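Local coordinates for trimeric intracellular cation channel type 1B.2 (Caenorhabditis elegans, PDB 5EIK), which forms a homotrimeric potassium channel, binds the lipid phosphatidylinositol 4,5-bisphosphate and may carry counter-ion current during calcium release from intracellular stores, at residues K26-P29 and Y30-A34; E131-R134 and T135-A139; S192-T195 and K196-I200; L223-V226 and G227-Y231. One frame throughout, in Å; residues are numbered along the deposited sequence.

Contact 1 of 4, residues K26-P29 and Y30-A34; sequences KLYP and YFDAA. With DMU (decyl-beta-D-maltopyranoside), chain K; DMU (decyl-beta-D-maltopyranoside), chain J.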
# COMPACT_ATOMS: atom_id res chain seq x y z
N LYS A 26 9.89 -31.71 -7.17
CA LYS A 26 8.51 -31.32 -6.93
C LYS A 26 8.47 -30.66 -5.55
O LYS A 26 8.58 -31.33 -4.52
CB LYS A 26 7.58 -32.53 -6.97
CG LYS A 26 6.11 -32.16 -6.82
CD LYS A 26 5.67 -31.25 -7.96
CE LYS A 26 4.62 -30.24 -7.49
NZ LYS A 26 5.19 -29.24 -6.53
N LEU A 27 8.32 -29.34 -5.54
CA LEU A 27 8.31 -28.55 -4.31
C LEU A 27 7.19 -28.89 -3.33
O LEU A 27 7.41 -28.92 -2.12
CB LEU A 27 8.27 -27.07 -4.67
CG LEU A 27 9.46 -26.65 -5.55
CD1 LEU A 27 9.42 -25.16 -5.78
CD2 LEU A 27 10.77 -27.04 -4.87
N TYR A 28 6.00 -29.15 -3.85
CA TYR A 28 4.88 -29.51 -3.00
C TYR A 28 5.00 -31.00 -2.62
O TYR A 28 5.27 -31.85 -3.47
CB TYR A 28 3.56 -29.27 -3.74
CG TYR A 28 2.34 -29.56 -2.91
CD1 TYR A 28 1.81 -28.58 -2.05
CD2 TYR A 28 1.71 -30.80 -2.95
CE1 TYR A 28 0.68 -28.85 -1.27
CE2 TYR A 28 0.60 -31.07 -2.18
CZ TYR A 28 0.08 -30.10 -1.34
OH TYR A 28 -1.04 -30.36 -0.60
N PRO A 29 4.81 -31.33 -1.33
CA PRO A 29 4.49 -30.41 -0.25
C PRO A 29 5.65 -30.16 0.72
O PRO A 29 5.58 -29.29 1.58
CB PRO A 29 3.34 -31.11 0.45
CG PRO A 29 3.85 -32.54 0.45
CD PRO A 29 4.44 -32.71 -0.96
N TYR A 30 6.73 -30.92 0.57
CA TYR A 30 7.86 -30.81 1.48
C TYR A 30 8.71 -29.56 1.41
O TYR A 30 9.12 -29.01 2.44
CB TYR A 30 8.73 -32.05 1.37
CG TYR A 30 8.00 -33.28 1.85
CD1 TYR A 30 7.54 -33.37 3.16
CD2 TYR A 30 7.70 -34.32 0.97
CE1 TYR A 30 6.80 -34.47 3.59
CE2 TYR A 30 6.96 -35.42 1.39
CZ TYR A 30 6.51 -35.49 2.70
OH TYR A 30 5.77 -36.57 3.13
N PHE A 31 9.02 -29.08 0.21
CA PHE A 31 9.82 -27.88 0.16
C PHE A 31 8.93 -26.70 0.58
O PHE A 31 9.39 -25.77 1.25
CB PHE A 31 10.42 -27.69 -1.23
CG PHE A 31 11.52 -28.67 -1.54
CD1 PHE A 31 11.23 -29.97 -1.95
CD2 PHE A 31 12.86 -28.29 -1.41
CE1 PHE A 31 12.25 -30.88 -2.23
CE2 PHE A 31 13.89 -29.19 -1.68
CZ PHE A 31 13.58 -30.49 -2.09
N ASP A 32 7.65 -26.76 0.23
CA ASP A 32 6.70 -25.71 0.60
C ASP A 32 6.51 -25.66 2.11
O ASP A 32 6.56 -24.58 2.72
CB ASP A 32 5.34 -25.93 -0.08
CG ASP A 32 5.37 -25.62 -1.57
OD1 ASP A 32 6.31 -24.94 -2.02
OD2 ASP A 32 4.45 -26.05 -2.30
N ALA A 33 6.29 -26.82 2.72
CA ALA A 33 6.10 -26.92 4.16
C ALA A 33 7.32 -26.35 4.91
O ALA A 33 7.17 -25.70 5.95
CB ALA A 33 5.85 -28.37 4.56
N ALA A 34 8.51 -26.59 4.38
CA ALA A 34 9.72 -26.09 5.02
C ALA A 34 9.65 -24.57 5.06
O ALA A 34 9.95 -23.95 6.08
CB ALA A 34 10.97 -26.53 4.24
C1 DMU K . 10.81 -34.34 -3.97
C2 DMU K . 10.59 -35.30 -5.17
C3 DMU K . 11.85 -36.29 -5.34
C4 DMU K . 12.24 -36.86 -3.99
O5 DMU K . 12.58 -35.80 -3.08
C6 DMU K . 11.36 -35.10 -2.73
O7 DMU K . 11.56 -37.59 -6.22
O16 DMU K . 11.64 -34.16 -1.68
C18 DMU K . 11.54 -34.86 -0.44
C19 DMU K . 11.84 -33.89 0.70
C22 DMU K . 12.52 -34.62 1.85
C25 DMU K . 13.69 -33.77 2.35
C28 DMU K . 14.43 -34.55 3.44
C31 DMU K . 15.40 -33.62 4.17
C34 DMU K . 14.73 -33.08 5.43
C37 DMU K . 15.79 -32.67 6.46
C40 DMU K . 15.30 -31.45 7.25
C43 DMU K . 14.53 -31.91 8.49
O49 DMU K . 9.55 -33.76 -3.62
O55 DMU K . 10.40 -34.49 -6.35
C57 DMU K . 13.45 -37.78 -4.16
O61 DMU K . 13.67 -38.51 -2.95
C5 DMU K . 11.01 -37.94 -8.56
C7 DMU K . 11.94 -39.12 -8.86
C8 DMU K . 13.28 -38.69 -9.32
C9 DMU K . 13.91 -37.75 -8.27
O1 DMU K . 13.06 -36.67 -8.01
C10 DMU K . 11.69 -37.01 -7.55
O2 DMU K . 14.08 -39.80 -9.47
O3 DMU K . 9.78 -38.34 -8.06
O4 DMU K . 11.34 -39.96 -9.90
C11 DMU K . 15.30 -37.26 -8.69
O6 DMU K . 15.91 -36.51 -7.64
C1 DMU J . -10.01 -32.41 1.76
C2 DMU J . -8.67 -33.01 2.22
C3 DMU J . -7.54 -32.66 1.22
C4 DMU J . -7.53 -31.14 0.90
O5 DMU J . -8.82 -30.70 0.41
C6 DMU J . -9.82 -30.88 1.45
O7 DMU J . -6.32 -33.05 1.80
O16 DMU J . -11.07 -30.28 0.99
C18 DMU J . -11.93 -29.90 2.12
C19 DMU J . -11.14 -29.30 3.30
C22 DMU J . -11.82 -28.02 3.76
C25 DMU J . -11.19 -27.61 5.09
C28 DMU J . -12.05 -26.53 5.74
C31 DMU J . -11.74 -26.51 7.23
C34 DMU J . -11.06 -25.18 7.56
C37 DMU J . -11.12 -24.96 9.07
C40 DMU J . -11.13 -23.46 9.35
C43 DMU J . -12.34 -23.12 10.23
O49 DMU J . -10.97 -32.62 2.82
O55 DMU J . -8.80 -34.44 2.29
C57 DMU J . -6.45 -30.79 -0.15
O61 DMU J . -6.23 -29.37 -0.12
C5 DMU J . -4.53 -34.77 1.88
C7 DMU J . -3.44 -33.74 1.54
C8 DMU J . -3.37 -33.52 -0.04
C9 DMU J . -4.70 -33.14 -0.55
O1 DMU J . -5.75 -34.00 -0.13
C10 DMU J . -5.87 -34.24 1.26
O2 DMU J . -2.48 -32.55 -0.22
O3 DMU J . -4.71 -34.82 3.27
O4 DMU J . -2.17 -34.13 1.99
C11 DMU J . -4.65 -33.04 -2.09
O6 DMU J . -5.89 -32.57 -2.57
O HOH W 1 7.85 -31.84 -1.74
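The carbonyl of Leu-27 is gripped by two backbone N-H groups of the first turn of helix 30-47: Phe-31 N meets Leu-27 O at 2.8 Å in the carbonyl plane, and Asp-32 N reaches Leu-27 O at 3.2 Å from above that plane. Ala-33 N then bonds to Pro-29 O at 2.8 Å. A cis peptide before Pro-29 shapes the bend. The proline ring lies between two tyrosines, with CB over the centre of the Tyr-28 ring and CG over one face of the Tyr-30 ring, a CH-pi contact 4.3 Å from CG to the ring centroid. Leu-27 crosses Phe-31 at about a right angle, Leu-27 CD2 lying 3.7 Å from Phe-31 CB. With CG anti to its carbonyl carbon (chi1 -73°), Asp-32 reaches back along the chain and sets OD2 in plane at the edge of the Tyr-28 ring, 3.7 Å from Tyr-28 CD1; OD1 is hydrogen-bonded to Gln-133 of helix 120-148. A water accepts from Tyr-30 N at 2.7 Å and donates to Lys-26 O, beside a bound decyl maltoside whose sugar hydrogen-bonds Lys-26 N and O. This is the N-terminal turn of the first transmembrane helix, probably at the lumenal membrane boundary.

Contact 2 of 4, residues E131-R134 and T135-A139; sequences EVQR and THKIA. With PT5 ([(2R)-1-octadecanoyloxy-3-[oxidanyl-[(1R,2R,3S,4R,5R,6S)-2,3,6-tris(oxidanyl)-4,5-diphosphonooxy-cyclohexyl]oxy-phospho ryl]oxy-propan-2-yl] (8Z)-icosa-5,8,11,14-tetraenoate), chain B.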
# COMPACT_ATOMS: atom_id res chain seq x y z
N GLU A 131 15.72 -22.59 0.69
CA GLU A 131 16.52 -21.91 -0.33
C GLU A 131 16.26 -22.52 -1.71
O GLU A 131 16.25 -21.81 -2.71
CB GLU A 131 18.01 -21.96 0.04
CG GLU A 131 18.35 -21.13 1.27
CD GLU A 131 17.76 -19.72 1.21
OE1 GLU A 131 17.90 -19.04 0.16
OE2 GLU A 131 17.15 -19.28 2.20
N VAL A 132 16.05 -23.82 -1.76
CA VAL A 132 15.76 -24.46 -3.04
C VAL A 132 14.45 -23.88 -3.56
O VAL A 132 14.33 -23.55 -4.74
CB VAL A 132 15.62 -25.99 -2.88
CG1 VAL A 132 14.98 -26.61 -4.14
CG2 VAL A 132 17.00 -26.60 -2.64
N GLN A 133 13.46 -23.74 -2.68
CA GLN A 133 12.16 -23.22 -3.08
C GLN A 133 12.21 -21.74 -3.50
O GLN A 133 11.52 -21.33 -4.43
CB GLN A 133 11.16 -23.44 -1.94
CG GLN A 133 9.70 -23.33 -2.36
CD GLN A 133 8.94 -22.32 -1.54
OE1 GLN A 133 9.51 -21.31 -1.10
NE2 GLN A 133 7.64 -22.57 -1.33
N ARG A 134 13.03 -20.95 -2.82
CA ARG A 134 13.16 -19.54 -3.16
C ARG A 134 13.68 -19.38 -4.59
O ARG A 134 13.18 -18.54 -5.36
CB ARG A 134 14.13 -18.84 -2.21
CG ARG A 134 14.27 -17.35 -2.49
CD ARG A 134 15.54 -16.78 -1.88
NE ARG A 134 15.63 -17.05 -0.45
CZ ARG A 134 15.01 -16.35 0.49
NH1 ARG A 134 14.23 -15.33 0.16
NH2 ARG A 134 15.15 -16.69 1.77
N THR A 135 14.68 -20.19 -4.95
CA THR A 135 15.26 -20.14 -6.28
C THR A 135 14.19 -20.39 -7.33
O THR A 135 14.16 -19.74 -8.37
CB THR A 135 16.37 -21.18 -6.44
OG1 THR A 135 17.39 -20.96 -5.45
CG2 THR A 135 17.00 -21.07 -7.82
N HIS A 136 13.31 -21.35 -7.04
CA HIS A 136 12.22 -21.66 -7.95
C HIS A 136 11.23 -20.49 -8.05
O HIS A 136 10.68 -20.24 -9.12
CB HIS A 136 11.47 -22.91 -7.47
CG HIS A 136 10.18 -23.14 -8.21
ND1 HIS A 136 10.13 -23.75 -9.44
CD2 HIS A 136 8.91 -22.81 -7.90
CE1 HIS A 136 8.88 -23.78 -9.87
NE2 HIS A 136 8.12 -23.22 -8.95
N LYS A 137 10.99 -19.80 -6.94
CA LYS A 137 10.05 -18.67 -6.95
C LYS A 137 10.56 -17.56 -7.87
O LYS A 137 9.82 -17.01 -8.67
CB LYS A 137 9.85 -18.09 -5.54
CG LYS A 137 9.18 -19.01 -4.55
CD LYS A 137 8.96 -18.28 -3.22
CE LYS A 137 8.13 -19.10 -2.25
NZ LYS A 137 6.85 -19.55 -2.87
N ILE A 138 11.84 -17.23 -7.72
CA ILE A 138 12.46 -16.21 -8.54
C ILE A 138 12.38 -16.56 -10.02
O ILE A 138 11.98 -15.74 -10.84
CB ILE A 138 13.92 -15.99 -8.14
CG1 ILE A 138 13.98 -15.50 -6.69
CG2 ILE A 138 14.60 -15.00 -9.10
CD1 ILE A 138 15.35 -15.32 -6.15
N ALA A 139 12.75 -17.80 -10.36
CA ALA A 139 12.75 -18.24 -11.75
C ALA A 139 11.34 -18.20 -12.32
O ALA A 139 11.14 -17.77 -13.46
CB ALA A 139 13.33 -19.66 -11.87
O12 PT5 B . 16.46 -6.10 3.04
P1 PT5 B . 14.95 -6.05 2.94
O13 PT5 B . 14.31 -6.15 1.33
O11 PT5 B . 14.25 -4.70 3.55
O6 PT5 B . 14.88 -8.51 5.97
O1 PT5 B . 14.21 -7.25 3.67
C1 PT5 B . 14.71 -8.59 3.60
C6 PT5 B . 14.27 -9.22 4.89
C2 PT5 B . 14.13 -9.42 2.38
O2 PT5 B . 12.69 -9.38 2.41
C3 PT5 B . 14.56 -10.91 2.49
O3 PT5 B . 13.92 -11.63 1.44
C4 PT5 B . 14.17 -11.54 3.81
O4 PT5 B . 14.77 -12.79 3.93
P4 PT5 B . 13.86 -14.14 3.97
O41 PT5 B . 12.72 -14.12 5.11
O42 PT5 B . 14.80 -15.44 4.21
O43 PT5 B . 13.16 -14.28 2.64
C5 PT5 B . 14.64 -10.70 5.02
O5 PT5 B . 13.99 -11.23 6.17
P5 PT5 B . 14.96 -12.04 7.22
O52 PT5 B . 16.39 -12.40 6.61
O51 PT5 B . 15.07 -11.14 8.63
O53 PT5 B . 13.98 -13.35 7.53
C7 PT5 B . 12.91 -5.88 1.06
C8 PT5 B . 12.86 -5.01 -0.21
C9 PT5 B . 12.84 -3.47 0.04
O16 PT5 B . 11.65 -5.39 -0.98
C10 PT5 B . 11.86 -6.15 -2.09
O17 PT5 B . 12.05 -7.36 -2.06
O18 PT5 B . 11.71 -2.86 -0.72
C11 PT5 B . 11.69 -1.47 -1.09
O19 PT5 B . 12.71 -0.73 -1.23
C12 PT5 B . 11.84 -5.37 -3.40
C13 PT5 B . 10.87 -5.84 -4.52
C14 PT5 B . 11.02 -4.96 -5.78
C15 PT5 B . 9.88 -3.94 -5.95
C16 PT5 B . 9.90 -3.21 -7.33
C17 PT5 B . 9.52 -1.70 -7.24
C18 PT5 B . 8.59 -1.24 -8.36
C19 PT5 B . 7.76 -0.31 -8.28
C20 PT5 B . 6.49 0.07 -7.49
C21 PT5 B . 6.70 1.00 -6.27
C22 PT5 B . 5.46 1.09 -5.36
C23 PT5 B . 5.17 2.52 -4.87
C24 PT5 B . 3.70 2.95 -5.08
C31 PT5 B . 10.27 -0.95 -1.32
C32 PT5 B . 9.73 -1.28 -2.74
C33 PT5 B . 8.24 -0.87 -2.94
C34 PT5 B . 7.22 -2.00 -2.67
C35 PT5 B . 5.65 -1.68 -2.74
C36 PT5 B . 4.88 -1.45 -1.62
C37 PT5 B . 3.72 -0.43 -1.69
C38 PT5 B . 2.60 -1.03 -1.00
C39 PT5 B . 2.04 -0.67 0.30
C40 PT5 B . 2.79 -1.00 1.56
C25 PT5 B . 2.88 2.88 -3.78
C26 PT5 B . 1.37 3.07 -4.02
C41 PT5 B . 3.44 0.16 2.33
C42 PT5 B . 4.31 -0.32 3.50
C43 PT5 B . 5.78 -0.52 3.12
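Thr-135 and Glu-131 meet one turn apart on helix 120-148, the fourth transmembrane helix, which also carries Arg-134 into the phosphatidylinositol 4,5-bisphosphate site. Among the backbone bonds, Thr-135 N, Lys-137 N and Ile-138 N each bond to the carbonyl four residues back, whereas the bond from His-136 N to Val-132 O is weak. The Thr-135 hydroxyl adds a side-chain bond: OG1 donates to Glu-131 O at 3.1 Å, and Thr-135 N reaches the same oxygen from the opposite face of its carbonyl plane. With OG1 beside the backbone N (chi1 -58°), the hydroxyl is turned back toward that carbonyl. The charged contacts run along the helix and out to the lipid. Arg-134 NE and Glu-131 OE1 form a salt bridge of 3.1 Å, on the syn side of the carboxylate but tilted from its plane, with OE1 close to the guanidinium plane; a weak second bond runs from NH2 to OE2. Thus held, the guanidinium presents NH1 and NH2 to the phosphate on C4 of the inositol; Lys-130 is hydrogen-bonded to the same lipid. A leucine in place of Arg-134 would probably cost Glu-131 its salt-bridge partner and the lipid phosphate two donor groups. At that phosphate, Arg-134 NH2 donates to O42 at 2.8 Å, near the guanidinium plane, and NH1 to O43 at 2.9 Å.

Contact 3 of 4, residues S192-T195 and K196-I200; sequences SFTT and KACVI. With DMU (decyl-beta-D-maltopyranoside), chain M.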
# COMPACT_ATOMS: atom_id res chain seq x y z
N SER A 192 22.68 -9.31 6.09
CA SER A 192 21.84 -10.18 5.28
C SER A 192 22.09 -9.92 3.80
O SER A 192 21.94 -8.80 3.32
CB SER A 192 20.37 -9.95 5.60
OG SER A 192 19.54 -10.89 4.93
N PHE A 193 22.47 -10.97 3.07
CA PHE A 193 22.76 -10.87 1.64
C PHE A 193 21.62 -11.42 0.79
O PHE A 193 21.69 -11.40 -0.44
CB PHE A 193 24.05 -11.63 1.31
CG PHE A 193 25.17 -11.38 2.28
CD1 PHE A 193 25.09 -11.81 3.60
CD2 PHE A 193 26.32 -10.72 1.86
CE1 PHE A 193 26.13 -11.58 4.50
CE2 PHE A 193 27.37 -10.49 2.75
CZ PHE A 193 27.28 -10.92 4.07
N THR A 194 20.58 -11.91 1.45
CA THR A 194 19.44 -12.52 0.78
C THR A 194 18.87 -11.75 -0.41
O THR A 194 18.87 -12.25 -1.54
CB THR A 194 18.30 -12.79 1.77
OG1 THR A 194 18.81 -13.51 2.90
CG2 THR A 194 17.19 -13.61 1.11
N THR A 195 18.36 -10.54 -0.17
CA THR A 195 17.76 -9.76 -1.23
C THR A 195 18.76 -9.32 -2.30
O THR A 195 18.42 -9.27 -3.48
CB THR A 195 16.94 -8.55 -0.67
OG1 THR A 195 17.14 -7.39 -1.49
CG2 THR A 195 17.31 -8.26 0.76
N LYS A 196 20.00 -9.05 -1.91
CA LYS A 196 21.01 -8.67 -2.89
C LYS A 196 21.27 -9.92 -3.76
O LYS A 196 21.51 -9.81 -4.97
CB LYS A 196 22.29 -8.23 -2.18
CG LYS A 196 23.15 -7.29 -2.99
CD LYS A 196 23.94 -6.36 -2.07
CE LYS A 196 23.00 -5.49 -1.24
NZ LYS A 196 23.70 -4.64 -0.24
N ALA A 197 21.19 -11.10 -3.15
CA ALA A 197 21.38 -12.36 -3.87
C ALA A 197 20.18 -12.63 -4.78
O ALA A 197 20.34 -13.21 -5.86
CB ALA A 197 21.57 -13.50 -2.88
N CYS A 198 18.98 -12.24 -4.35
CA CYS A 198 17.79 -12.42 -5.18
C CYS A 198 17.89 -11.52 -6.41
O CYS A 198 17.41 -11.86 -7.49
CB CYS A 198 16.51 -12.05 -4.42
SG CYS A 198 16.03 -13.16 -3.09
N VAL A 199 18.51 -10.35 -6.23
CA VAL A 199 18.67 -9.41 -7.33
C VAL A 199 19.57 -10.05 -8.37
O VAL A 199 19.22 -10.11 -9.56
CB VAL A 199 19.29 -8.06 -6.86
CG1 VAL A 199 19.59 -7.15 -8.05
CG2 VAL A 199 18.31 -7.36 -5.91
N ILE A 200 20.72 -10.55 -7.93
CA ILE A 200 21.67 -11.20 -8.83
C ILE A 200 21.02 -12.39 -9.52
O ILE A 200 21.07 -12.52 -10.74
CB ILE A 200 22.94 -11.66 -8.07
CG1 ILE A 200 23.66 -10.44 -7.49
CG2 ILE A 200 23.87 -12.41 -9.01
CD1 ILE A 200 23.96 -9.35 -8.50
C1 DMU M . 19.08 -4.38 -0.50
C2 DMU M . 19.22 -4.66 1.01
C3 DMU M . 18.89 -3.36 1.83
C4 DMU M . 17.55 -2.75 1.36
O5 DMU M . 17.51 -2.56 -0.09
C6 DMU M . 17.68 -3.81 -0.81
O7 DMU M . 18.77 -3.66 3.26
O16 DMU M . 17.57 -3.56 -2.22
C18 DMU M . 16.25 -3.93 -2.65
C19 DMU M . 16.02 -3.46 -4.09
C22 DMU M . 16.79 -4.34 -5.07
C25 DMU M . 17.00 -3.59 -6.39
C28 DMU M . 16.20 -4.27 -7.52
C31 DMU M . 17.06 -4.48 -8.78
C34 DMU M . 17.81 -3.19 -9.19
C37 DMU M . 18.84 -3.54 -10.28
C40 DMU M . 18.14 -3.61 -11.65
C43 DMU M . 19.15 -3.38 -12.77
O49 DMU M . 19.29 -5.60 -1.24
O55 DMU M . 20.58 -5.05 1.26
C57 DMU M . 17.34 -1.40 2.05
O61 DMU M . 15.96 -1.06 2.00
C5 DMU M . 19.92 -4.09 5.29
C7 DMU M . 18.93 -3.34 6.19
C8 DMU M . 19.23 -1.88 6.17
C9 DMU M . 19.38 -1.32 4.77
O1 DMU M . 20.29 -2.07 3.93
C10 DMU M . 19.98 -3.53 3.88
O2 DMU M . 18.34 -1.24 6.96
O3 DMU M . 19.60 -5.45 5.18
O4 DMU M . 18.94 -3.92 7.51
C11 DMU M . 19.71 0.12 4.83
O6 DMU M . 19.73 0.74 3.53
O HOH W 2 20.58 -8.23 1.02
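Thr-195 and Val-199 face the same bound decyl maltoside from successive turns of helix 194-209. The Thr-195 side chain sits away from the staggered positions (chi1 140°), with its hydroxyl turned to the sugar: OG1 and O49 of the detergent share a hydrogen bond of 2.8 Å. One turn on, Val-199 has CG2 beside its backbone N, where the methyl packs 3.1 Å from Thr-195 O. The same Val-199 CG2 lies 3.5 Å from C22 of the detergent's alkyl chain; CG1, anti to the backbone N (chi1 174°), also lies along that chain. Lys-196 runs out extended and then bends at chi3 (-62°), which carries CE past the sugar to 3.5 Å from O55, while NZ hydrogen-bonds Lys-57 O of a neighbouring subunit. Cys-198 folds back along the helix, SG 3.4 Å from Thr-194 O. Along the backbone, Ala-197 N, Cys-198 N and Val-199 N each bond to the carbonyl four residues earlier. At the helix start a water accepts from Lys-196 N at 3.1 Å and donates to Ser-192 O. Ser-192, Thr-194 and Thr-195 also touch bound phosphatidylinositol 4,5-bisphosphate. The segments form the start of the sixth transmembrane helix, at a lipid site beside a subunit interface.

Contact 4 of 4, residues L223-V226 and G227-Y231; sequences LCVV and GFFIY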
# COMPACT_ATOMS: atom_id res chain seq x y z
N LEU A 223 22.32 -24.55 -10.73
CA LEU A 223 22.98 -25.20 -9.62
C LEU A 223 23.79 -24.19 -8.81
O LEU A 223 23.77 -24.21 -7.58
CB LEU A 223 23.91 -26.31 -10.11
CG LEU A 223 24.43 -27.19 -8.98
CD1 LEU A 223 23.27 -27.95 -8.35
CD2 LEU A 223 25.46 -28.17 -9.53
N CYS A 224 24.49 -23.30 -9.52
CA CYS A 224 25.29 -22.29 -8.85
C CYS A 224 24.43 -21.33 -8.04
O CYS A 224 24.78 -20.99 -6.91
CB CYS A 224 26.12 -21.49 -9.85
SG CYS A 224 27.46 -22.45 -10.57
N VAL A 225 23.30 -20.90 -8.61
CA VAL A 225 22.42 -19.98 -7.91
C VAL A 225 21.93 -20.63 -6.62
O VAL A 225 22.04 -20.04 -5.54
CB VAL A 225 21.20 -19.59 -8.76
CG1 VAL A 225 20.27 -18.71 -7.95
CG2 VAL A 225 21.66 -18.85 -9.99
N VAL A 226 21.39 -21.83 -6.73
CA VAL A 226 20.92 -22.55 -5.55
C VAL A 226 22.08 -22.70 -4.56
O VAL A 226 21.93 -22.46 -3.36
CB VAL A 226 20.39 -23.94 -5.92
CG1 VAL A 226 19.91 -24.67 -4.69
CG2 VAL A 226 19.26 -23.81 -6.91
N GLY A 227 23.24 -23.09 -5.08
CA GLY A 227 24.41 -23.27 -4.25
C GLY A 227 24.76 -22.03 -3.46
O GLY A 227 25.04 -22.11 -2.26
N PHE A 228 24.76 -20.88 -4.13
CA PHE A 228 25.07 -19.64 -3.44
C PHE A 228 24.02 -19.30 -2.40
O PHE A 228 24.37 -18.85 -1.30
CB PHE A 228 25.23 -18.49 -4.44
CG PHE A 228 26.63 -18.34 -4.97
CD1 PHE A 228 27.67 -17.99 -4.11
CD2 PHE A 228 26.92 -18.58 -6.31
CE1 PHE A 228 28.99 -17.89 -4.57
CE2 PHE A 228 28.23 -18.48 -6.78
CZ PHE A 228 29.26 -18.13 -5.91
N PHE A 229 22.75 -19.53 -2.71
CA PHE A 229 21.69 -19.24 -1.75
C PHE A 229 21.91 -20.08 -0.50
O PHE A 229 21.92 -19.55 0.61
CB PHE A 229 20.30 -19.55 -2.31
CG PHE A 229 19.69 -18.41 -3.08
CD1 PHE A 229 19.64 -17.13 -2.53
CD2 PHE A 229 19.15 -18.62 -4.35
CE1 PHE A 229 19.05 -16.07 -3.24
CE2 PHE A 229 18.57 -17.57 -5.06
CZ PHE A 229 18.52 -16.30 -4.51
N ILE A 230 22.09 -21.38 -0.69
CA ILE A 230 22.30 -22.27 0.45
C ILE A 230 23.53 -21.84 1.22
O ILE A 230 23.51 -21.81 2.45
CB ILE A 230 22.47 -23.74 0.00
CG1 ILE A 230 21.18 -24.24 -0.64
CG2 ILE A 230 22.80 -24.61 1.22
CD1 ILE A 230 21.34 -25.59 -1.35
N TYR A 231 24.59 -21.48 0.51
CA TYR A 231 25.81 -21.06 1.16
C TYR A 231 25.60 -19.84 2.05
O TYR A 231 25.81 -19.90 3.26
CB TYR A 231 26.90 -20.74 0.15
CG TYR A 231 28.14 -20.19 0.81
CD1 TYR A 231 29.00 -21.02 1.52
CD2 TYR A 231 28.40 -18.82 0.79
CE1 TYR A 231 30.10 -20.50 2.20
CE2 TYR A 231 29.50 -18.29 1.46
CZ TYR A 231 30.34 -19.14 2.17
OH TYR A 231 31.42 -18.62 2.85
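Val-225 and Phe-229, with Val-226 and Ile-230, make an apolar packing contact between side chains one turn apart on helix 218-238, the last transmembrane helix. Each pair lies side by side, its members pointing the same way. Val-225 CG1, anti to the backbone N (chi1 176°), touches Phe-229 at CE2, 3.5 Å away. The ring leans back over its own helix turn: CD2 comes within 3.4 Å of Val-225 O, and Val-226 CA lies at its edge, near the ring plane. In the second pair, Val-226 CG1 meets Ile-230 CD1 at 3.7 Å. Ile-230 CG1 is anti to its carbonyl carbon (chi1 -64°), which brings it back to 3.3 Å from Val-226 O. Regular alpha-helical bonding underlies both pairs, and Ile-230 N to Val-226 O, 2.9 Å, is nearly straight at 176°. In the TRIC fold this helix follows helix 194-209 directly in the chain, and Val-225 and Phe-229 both pack on that neighbour, at Ala-201. Phe-229 further touches Ala-197 of that helix and Glu-131, Thr-135 and Ile-138 of helix 120-148, placing the ring where three helices meet. An alanine at Phe-229 would strip away the ring, which is likely to open a gap between these helices and leave Val-225 CG1 without its neighbour. Farther round the helix, on the protein surface, Phe-228 bends back over the preceding turn, and its CD2 approaches Cys-224 O to 3.3 Å.

Contact 2 is the most buried of the four and touches each of the others, so helix 120-148 joins them; contacts 1, 3 and 4 are only partly buried. It meets contact 1 by a probable hydrogen bond from Gln-133 to Asp-32 and by side-chain packing, but contacts 3 and 4 by packing. Contacts 3 and 4 also touch each other, through Ala-197 and Phe-229, whereas contacts 1 and 3 lie about 22 Å apart, centre to centre, on opposite sides of the chain's centre. Chemistry follows place: a salt-bridged arginine binds lipid phosphate in contact 2, water and detergent sugar attend the helix starts of contacts 1 and 3, and contact 4, within a helix, is apolar.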